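Local coordinates for myosin-4 (Saccharomyces cerevisiae, PDB 4LL6), which carries the ASH1 and other mRNAs to the yeast bud as an actin-based motor, the part seen here being the globular tail domain, at residues C223-W228 with K297-N302; I260-I265 with Y284-A289. The protein carries 1 engineered substitution. All coordinates share one frame; numbering follows the deposited sequence.

Contact 1 (C223-W228 with K297-N302)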
loop_
_atom_site.group_PDB
_atom_site.type_symbol
_atom_site.label_atom_id
_atom_site.label_comp_id
_atom_site.label_asym_id
_atom_site.label_seq_id
_atom_site.Cartn_x
_atom_site.Cartn_y
_atom_site.Cartn_z
ATOM N N CYS A 223 8.735 23.783 -4.102
ATOM C CA CYS A 223 8.854 24.763 -3.033
ATOM C C CYS A 223 10.203 25.455 -3.177
ATOM O O CYS A 223 11.243 24.881 -2.840
ATOM C CB CYS A 223 8.729 24.083 -1.663
ATOM S SG CYS A 223 7.148 23.258 -1.417
ATOM N N PRO A 224 10.196 26.701 -3.691
ATOM C CA PRO A 224 11.403 27.508 -3.906
ATOM C C PRO A 224 12.009 28.142 -2.657
ATOM O O PRO A 224 13.237 28.179 -2.515
ATOM C CB PRO A 224 10.939 28.551 -4.918
ATOM C CG PRO A 224 9.527 28.808 -4.465
ATOM C CD PRO A 224 8.997 27.410 -4.181
ATOM N N ALA A 225 11.166 28.629 -1.747
ATOM C CA ALA A 225 11.680 29.267 -0.540
ATOM C C ALA A 225 11.385 28.504 0.741
ATOM O O ALA A 225 10.235 28.181 1.037
ATOM C CB ALA A 225 11.136 30.687 -0.433
ATOM N N LEU A 226 12.433 28.232 1.508
ATOM C CA LEU A 226 12.290 27.515 2.767
ATOM C C LEU A 226 13.031 28.260 3.863
ATOM O O LEU A 226 14.119 28.787 3.629
ATOM C CB LEU A 226 12.869 26.103 2.645
ATOM C CG LEU A 226 12.357 25.223 1.499
ATOM C CD1 LEU A 226 13.047 23.864 1.570
ATOM C CD2 LEU A 226 10.823 25.093 1.587
ATOM N N ASN A 227 12.441 28.299 5.054
ATOM C CA ASN A 227 13.038 28.971 6.210
ATOM C C ASN A 227 12.443 28.391 7.484
ATOM O O ASN A 227 11.608 27.497 7.417
ATOM C CB ASN A 227 12.790 30.486 6.157
ATOM C CG ASN A 227 11.383 30.842 5.691
ATOM O OD1 ASN A 227 10.385 30.535 6.357
ATOM N ND2 ASN A 227 11.299 31.493 4.530
ATOM N N TRP A 228 12.880 28.891 8.638
ATOM C CA TRP A 228 12.370 28.407 9.924
ATOM C C TRP A 228 10.835 28.476 9.969
ATOM O O TRP A 228 10.173 27.509 10.329
ATOM C CB TRP A 228 12.947 29.243 11.082
ATOM C CG TRP A 228 12.502 30.674 11.051
ATOM C CD1 TRP A 228 13.085 31.702 10.357
ATOM C CD2 TRP A 228 11.311 31.216 11.646
ATOM N NE1 TRP A 228 12.326 32.845 10.477
ATOM C CE2 TRP A 228 11.234 32.577 11.261
ATOM C CE3 TRP A 228 10.299 30.682 12.461
ATOM C CZ2 TRP A 228 10.179 33.414 11.665
ATOM C CZ3 TRP A 228 9.254 31.512 12.861
ATOM C CH2 TRP A 228 9.203 32.864 12.460
ATOM N N LYS A 297 17.544 25.917 -0.758
ATOM C CA LYS A 297 16.282 26.605 -1.005
ATOM C C LYS A 297 16.049 27.614 0.107
ATOM O O LYS A 297 15.030 28.297 0.128
ATOM C CB LYS A 297 15.115 25.611 -1.011
ATOM C CG LYS A 297 14.989 24.761 -2.254
ATOM C CD LYS A 297 14.011 23.615 -2.014
ATOM C CE LYS A 297 13.549 22.963 -3.316
ATOM N NZ LYS A 297 14.674 22.501 -4.170
ATOM N N TYR A 298 16.993 27.696 1.037
ATOM C CA TYR A 298 16.849 28.600 2.155
ATOM C C TYR A 298 16.856 30.065 1.756
ATOM O O TYR A 298 17.834 30.578 1.206
ATOM C CB TYR A 298 17.935 28.339 3.200
ATOM C CG TYR A 298 17.519 28.723 4.608
ATOM C CD1 TYR A 298 17.545 30.053 5.033
ATOM C CD2 TYR A 298 17.072 27.754 5.509
ATOM C CE1 TYR A 298 17.135 30.410 6.327
ATOM C CE2 TYR A 298 16.660 28.097 6.802
ATOM C CZ TYR A 298 16.695 29.426 7.205
ATOM O OH TYR A 298 16.299 29.759 8.484
ATOM N N LYS A 299 15.732 30.717 2.038
ATOM C CA LYS A 299 15.528 32.130 1.777
ATOM C C LYS A 299 15.096 32.727 3.115
ATOM O O LYS A 299 14.053 32.363 3.657
ATOM C CB LYS A 299 14.415 32.339 0.745
ATOM C CG LYS A 299 14.114 33.812 0.491
ATOM C CD LYS A 299 12.713 34.038 -0.028
ATOM C CE LYS A 299 12.313 35.503 0.147
ATOM N NZ LYS A 299 10.853 35.770 -0.080
ATOM N N PRO A 300 15.888 33.656 3.665
ATOM C CA PRO A 300 15.576 34.296 4.950
ATOM C C PRO A 300 14.115 34.729 5.079
ATOM O O PRO A 300 13.544 35.314 4.157
ATOM C CB PRO A 300 16.535 35.484 4.979
ATOM C CG PRO A 300 17.724 34.966 4.224
ATOM C CD PRO A 300 17.080 34.268 3.050
ATOM N N ALA A 301 13.509 34.443 6.225
ATOM C CA ALA A 301 12.111 34.817 6.437
ATOM C C ALA A 301 12.003 36.331 6.481
ATOM O O ALA A 301 11.473 36.962 5.557
ATOM C CB ALA A 301 11.594 34.221 7.742
ATOM N N ASN A 302 12.515 36.902 7.566
ATOM C CA ASN A 302 12.498 38.343 7.765
ATOM C C ASN A 302 13.359 38.996 6.689
ATOM O O ASN A 302 14.558 38.723 6.593
ATOM C CB ASN A 302 13.049 38.695 9.155
ATOM C CG ASN A 302 12.272 38.037 10.287
ATOM O OD1 ASN A 302 12.666 38.120 11.452
ATOM N ND2 ASN A 302 11.161 37.386 9.953
#

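Contact 2 (I260-I265 with Y284-A289)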
loop_
_atom_site.group_PDB
_atom_site.type_symbol
_atom_site.label_atom_id
_atom_site.label_comp_id
_atom_site.label_asym_id
_atom_site.label_seq_id
_atom_site.Cartn_x
_atom_site.Cartn_y
_atom_site.Cartn_z
ATOM N N ILE A 260 9.238 14.790 7.851
ATOM C CA ILE A 260 9.388 15.321 9.198
ATOM C C ILE A 260 10.820 15.839 9.489
ATOM O O ILE A 260 10.963 16.966 9.963
ATOM C CB ILE A 260 8.986 14.246 10.264
ATOM C CG1 ILE A 260 7.466 14.043 10.240
ATOM C CG2 ILE A 260 9.437 14.667 11.665
ATOM C CD1 ILE A 260 6.914 13.164 11.358
ATOM N N GLN A 261 11.860 15.037 9.220
ATOM C CA GLN A 261 13.248 15.460 9.482
ATOM C C GLN A 261 13.526 16.702 8.660
ATOM O O GLN A 261 14.057 17.698 9.164
ATOM C CB GLN A 261 14.292 14.399 9.081
ATOM C CG GLN A 261 14.368 13.154 9.945
ATOM C CD GLN A 261 14.569 13.459 11.414
ATOM O OE1 GLN A 261 15.519 14.143 11.792
ATOM N NE2 GLN A 261 13.672 12.947 12.256
ATOM N N ALA A 262 13.178 16.621 7.382
ATOM C CA ALA A 262 13.363 17.733 6.465
ATOM C C ALA A 262 12.823 19.023 7.085
ATOM O O ALA A 262 13.465 20.057 7.036
ATOM C CB ALA A 262 12.644 17.441 5.168
ATOM N N VAL A 263 11.641 18.939 7.679
ATOM C CA VAL A 263 10.992 20.081 8.304
ATOM C C VAL A 263 11.642 20.519 9.623
ATOM O O VAL A 263 11.686 21.722 9.925
ATOM C CB VAL A 263 9.466 19.778 8.480
ATOM C CG1 VAL A 263 8.845 20.617 9.581
ATOM C CG2 VAL A 263 8.762 20.078 7.168
ATOM N N LYS A 264 12.159 19.557 10.394
ATOM C CA LYS A 264 12.815 19.865 11.668
ATOM C C LYS A 264 14.132 20.579 11.380
ATOM O O LYS A 264 14.556 21.455 12.137
ATOM C CB LYS A 264 13.091 18.589 12.479
ATOM C CG LYS A 264 11.832 17.857 13.001
ATOM C CD LYS A 264 11.034 18.718 13.979
ATOM C CE LYS A 264 9.672 18.107 14.321
ATOM N NZ LYS A 264 8.814 19.022 15.147
ATOM N N ILE A 265 14.768 20.206 10.275
ATOM C CA ILE A 265 16.029 20.816 9.879
ATOM C C ILE A 265 15.856 22.315 9.646
ATOM O O ILE A 265 16.717 23.100 10.037
ATOM C CB ILE A 265 16.582 20.176 8.593
ATOM C CG1 ILE A 265 17.226 18.837 8.919
ATOM C CG2 ILE A 265 17.578 21.107 7.915
ATOM C CD1 ILE A 265 17.844 18.175 7.706
ATOM N N TYR A 284 21.528 9.556 8.432
ATOM C CA TYR A 284 21.069 8.675 7.373
ATOM C C TYR A 284 19.561 8.741 7.148
ATOM O O TYR A 284 19.071 8.248 6.123
ATOM C CB TYR A 284 21.527 7.244 7.668
ATOM C CG TYR A 284 23.037 7.128 7.716
ATOM C CD1 TYR A 284 23.797 7.131 6.539
ATOM C CD2 TYR A 284 23.714 7.094 8.934
ATOM C CE1 TYR A 284 25.197 7.108 6.580
ATOM C CE2 TYR A 284 25.110 7.074 8.987
ATOM C CZ TYR A 284 25.844 7.083 7.810
ATOM O OH TYR A 284 27.218 7.081 7.870
ATOM N N ALA A 285 18.828 9.349 8.092
ATOM C CA ALA A 285 17.370 9.513 7.969
ATOM C C ALA A 285 17.136 10.293 6.670
ATOM O O ALA A 285 16.178 10.068 5.925
ATOM C CB ALA A 285 16.831 10.298 9.146
ATOM N N LEU A 286 18.053 11.217 6.426
ATOM C CA LEU A 286 18.055 12.057 5.247
ATOM C C LEU A 286 19.540 12.000 4.875
ATOM O O LEU A 286 20.386 11.999 5.762
ATOM C CB LEU A 286 17.608 13.467 5.648
ATOM C CG LEU A 286 16.751 14.268 4.661
ATOM C CD1 LEU A 286 15.528 13.473 4.172
ATOM C CD2 LEU A 286 16.306 15.543 5.361
ATOM N N ASN A 287 19.877 11.916 3.592
ATOM C CA ASN A 287 21.297 11.838 3.227
ATOM C C ASN A 287 21.899 13.201 2.868
ATOM O O ASN A 287 21.176 14.109 2.474
ATOM C CB ASN A 287 21.512 10.836 2.081
ATOM C CG ASN A 287 21.098 11.379 0.734
ATOM O OD1 ASN A 287 21.250 12.567 0.459
ATOM N ND2 ASN A 287 20.598 10.501 -0.131
ATOM N N PRO A 288 23.235 13.352 2.991
ATOM C CA PRO A 288 23.922 14.617 2.681
ATOM C C PRO A 288 23.441 15.367 1.437
ATOM O O PRO A 288 23.304 16.590 1.465
ATOM C CB PRO A 288 25.395 14.206 2.596
ATOM C CG PRO A 288 25.335 12.735 2.289
ATOM C CD PRO A 288 24.225 12.277 3.183
ATOM N N ALA A 289 23.175 14.648 0.353
ATOM C CA ALA A 289 22.705 15.304 -0.861
ATOM C C ALA A 289 21.274 15.827 -0.706
ATOM O O ALA A 289 20.904 16.818 -1.334
ATOM C CB ALA A 289 22.779 14.356 -2.039
#

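Contact 1 (C223-W228 with K297-N302)
Asn227 holds its CG between its own N and C (chi1 41°), and this turn swings the amide across to the backbone of Lys299. There ND2 donates to Lys299 O at 3.0 Å; the carbonyl points almost straight at the donor (171°) and lies close to the amide plane. The other end of the same amide, OD1, accepts from Tyr230 N, so Asn227 is the N-cap of helix 228-245 and ties that helix start to residues 297-302.

A single parallel bridge between Leu226 and Tyr298 joins the two backbones. Leu226 N donates to Lys297 O at 2.9 Å from well above the carbonyl plane, and Lys299 N returns a bond to Leu226 O at 3.0 Å. Tyr298 CA approaches that same oxygen in a CA-H...O contact.

Tyr298 has CG anti to its backbone N (chi1 -153°), which folds the ring back against residues 223-228. One face receives Leu226 O and Asn227 CA, the latter 4.1 Å from the ring centroid in a CH-pi contact. With an alanine in its place, Leu226 O and Asn227 CA would probably be left without their aromatic cover on that side. Farther on, Ala301 CB lies obliquely against the Trp228 indole, 3.9 Å from CE2.

At the other end, Lys297 runs alongside Leu226, its CD 3.7 Å from Leu226 CD1, and passes Cys223 O with CE before NZ reaches Ile220 O.

No strand extends from the bridge. It joins the linker between helices 197-221 and 228-245 to the segment that leaves helix 288-295, with Ile220 near the end of the first helix and Tyr230 in the first turn of the second.

Contact 2 (I260-I265 with Y284-A289)
Within the DIL region of the globular tail, one side of helix 257-266 packs against the turn that leads into helix 288-295, and the contact is wholly apolar. Leu286 is its centre. Its CB is directed toward the helix, and its CD2 methyl does the touching: it lies 3.8 Å from Ala262 CA and 4.1 Å from Ala262 CB, close against the helix backbone, where the small alanine lets a methyl come near. One turn later Ile265 meets the same methyl, with its CD1 3.8 Å from Leu286 CD2. Ile265 CG1 stands anti to the carbonyl carbon (chi1 -78°), and an extended chi2 carries CD1 out to Leu286.

Beside this pair, Gln261 contributes its aliphatic part, CG resting 3.9 Å from Ala285 CB. A chi1 of -71° places CG against that methyl, and the bend at chi2 carries the amide farther away. A bound acetic acid molecule, probably from the crystallisation liquor, lies about 3 Å from the Ala285 side chain. The turn is also held by polar bonds: Gln258 NE2 donates to Ala285 O, and Asn287 N-caps the following helix by accepting from Gln290 N.

Leu286 also packs on Ile294 of helix 288-295 and on Phe216 of helix 197-221. Ala262 touches both these residues as well as Leu219, while Ile265 reaches Ile291 and Leu295, so the contact continues into the core shared by these three helices.

Both contacts lie within the DIL region, on the same side of the chain's centre, with their own centres about 16 Å apart and their nearest atoms about 6 Å apart. Along the chain they are nested: residues 260-265 and 284-289 fall between the two halves of contact 1. Helix 288-295 links them directly, since contact 2 packs the turn before it while contact 1 involves the residues that follow it. Helix 197-221 serves both, flanking contact 2 and ending just before contact 1. The part of the chain between the two halves of contact 1, just over half helix, is joined at its ends by backbone bonds, and contact 2 adds an apolar patch inside it.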